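PDB 4D7Q: ralf, proline/betaine transporter from Legionella pneumophila, which probably acts as a guanine-nucleotide exchange factor through its Sec7 domain, here fused in an engineered chimera to the capping domain of Rickettsia prowazekii RalF. Local coordinates for residues E109-D114 and T262-S267. The protein carries 2 engineered substitutions. Residues are numbered along the deposited sequence; the frame is centred on the assembly and turned at random.
Sequences EAQKID and TGYKGS
Ala110 and Thr262 are the nearest backbone positions, with CA atoms 5.9 Å apart, where the first turn of helix 110-127 meets the chain as it turns at Gly263 into strand 264-271; the local helix and strand axes run at 108° to each other. The methyl of Ala110 packs between the side chains of Thr262 and Tyr264. Its CB lies 3.3 Å from Thr262 OG1 and 3.4 Å from Tyr264 CB, a tight fit for so small a side chain. That hydroxyl is already engaged: Thr262 OG1 accepts from Tyr264 N at 3.3 Å in an ST turn, and also hydrogen-bonds Leu258 O. Beside it, the methyls Thr262 CG2 and Ile113 CG2 meet at 4.0 Å, the two side chains running in opposite directions, and Phe292 touches both.

With CG anti to the backbone N, the Tyr264 ring reaches across toward Gln111, whose chain passes it at a slant, CG 4.0 Å from Tyr264 CE2. The Gln111 amide, turned 27° from the ring plane, gives a weak, bent hydrogen bond from NE2 to Tyr264 OH (3.2 Å, 134° at the hydrogen). The phenol in turn donates to Ser267 OG at 2.6 Å, which orients Tyr264 OH toward Ser267; that serine oxygen lies in the ring plane and also hydrogen-bonds Glu279. A buried Sec7 helix N-terminus thus docks on the sheet of the capping domain, an interface between the Legionella Sec7 domain and the Rickettsia capping domain, brought together here in an engineered fusion.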
# COMPACT_ATOMS: atom_id res chain seq x y z
N GLU A 109 -0.40 2.67 2.23
CA GLU A 109 -1.14 3.28 1.11
C GLU A 109 -2.14 2.26 0.60
O GLU A 109 -1.79 1.09 0.45
CB GLU A 109 -0.20 3.73 -0.00
CG GLU A 109 0.66 4.91 0.42
CD GLU A 109 1.81 5.14 -0.52
OE1 GLU A 109 1.57 5.48 -1.71
OE2 GLU A 109 2.96 4.87 -0.10
N ALA A 110 -3.41 2.69 0.42
CA ALA A 110 -4.49 1.78 0.03
C ALA A 110 -4.22 1.02 -1.28
O ALA A 110 -4.45 -0.19 -1.32
CB ALA A 110 -5.80 2.54 -0.08
N GLN A 111 -3.80 1.73 -2.33
CA GLN A 111 -3.57 1.08 -3.65
C GLN A 111 -2.47 0.04 -3.59
O GLN A 111 -2.56 -0.97 -4.30
CB GLN A 111 -3.23 2.12 -4.72
CG GLN A 111 -4.34 3.10 -5.05
CD GLN A 111 -3.87 3.93 -6.22
OE1 GLN A 111 -3.50 3.40 -7.27
NE2 GLN A 111 -3.71 5.21 -6.01
N LYS A 112 -1.46 0.28 -2.72
CA LYS A 112 -0.35 -0.63 -2.48
C LYS A 112 -0.83 -1.88 -1.73
O LYS A 112 -0.55 -3.00 -2.17
CB LYS A 112 0.79 0.09 -1.75
CG LYS A 112 1.48 1.11 -2.64
CD LYS A 112 2.69 1.73 -2.00
CE LYS A 112 3.37 2.64 -3.01
NZ LYS A 112 4.28 3.57 -2.32
N ILE A 113 -1.59 -1.72 -0.64
CA ILE A 113 -2.12 -2.91 0.09
C ILE A 113 -3.07 -3.73 -0.81
O ILE A 113 -3.10 -4.96 -0.74
CB ILE A 113 -2.72 -2.58 1.51
CG1 ILE A 113 -2.79 -3.84 2.43
CG2 ILE A 113 -4.11 -1.93 1.43
CD1 ILE A 113 -1.52 -4.21 3.11
N ASP A 114 -3.83 -3.03 -1.68
CA ASP A 114 -4.75 -3.60 -2.64
C ASP A 114 -3.98 -4.49 -3.63
O ASP A 114 -4.38 -5.63 -3.87
CB ASP A 114 -5.46 -2.48 -3.40
CG ASP A 114 -6.68 -2.94 -4.16
OD1 ASP A 114 -7.29 -3.92 -3.76
OD2 ASP A 114 -7.03 -2.28 -5.14
N THR A 262 -10.13 0.73 3.72
CA THR A 262 -8.87 1.43 4.04
C THR A 262 -9.06 2.90 4.39
O THR A 262 -8.13 3.54 4.90
CB THR A 262 -7.92 1.39 2.83
OG1 THR A 262 -8.55 2.04 1.75
CG2 THR A 262 -7.50 -0.00 2.43
N GLY A 263 -10.24 3.43 4.08
CA GLY A 263 -10.55 4.83 4.32
C GLY A 263 -9.99 5.76 3.27
O GLY A 263 -10.07 6.98 3.41
N TYR A 264 -9.44 5.19 2.18
CA TYR A 264 -8.88 5.96 1.07
C TYR A 264 -10.02 6.60 0.33
O TYR A 264 -10.84 5.89 -0.25
CB TYR A 264 -8.08 5.02 0.16
CG TYR A 264 -7.51 5.63 -1.10
CD1 TYR A 264 -6.71 6.78 -1.03
CD2 TYR A 264 -7.62 4.99 -2.32
CE1 TYR A 264 -6.12 7.31 -2.18
CE2 TYR A 264 -7.05 5.52 -3.48
CZ TYR A 264 -6.30 6.68 -3.40
OH TYR A 264 -5.72 7.16 -4.55
N LYS A 265 -10.10 7.94 0.40
CA LYS A 265 -11.17 8.71 -0.25
C LYS A 265 -10.82 9.03 -1.70
O LYS A 265 -11.70 9.37 -2.49
CB LYS A 265 -11.52 9.99 0.53
CG LYS A 265 -12.00 9.78 1.96
CD LYS A 265 -13.35 9.06 2.03
CE LYS A 265 -13.61 8.47 3.39
NZ LYS A 265 -14.97 7.88 3.48
N GLY A 266 -9.54 8.92 -2.05
CA GLY A 266 -9.08 9.20 -3.39
C GLY A 266 -7.86 10.09 -3.42
O GLY A 266 -7.37 10.54 -2.36
N SER A 267 -7.37 10.35 -4.64
CA SER A 267 -6.17 11.16 -4.84
C SER A 267 -6.42 12.44 -5.61
O SER A 267 -7.06 12.43 -6.67
CB SER A 267 -5.08 10.35 -5.56
OG SER A 267 -4.43 9.43 -4.70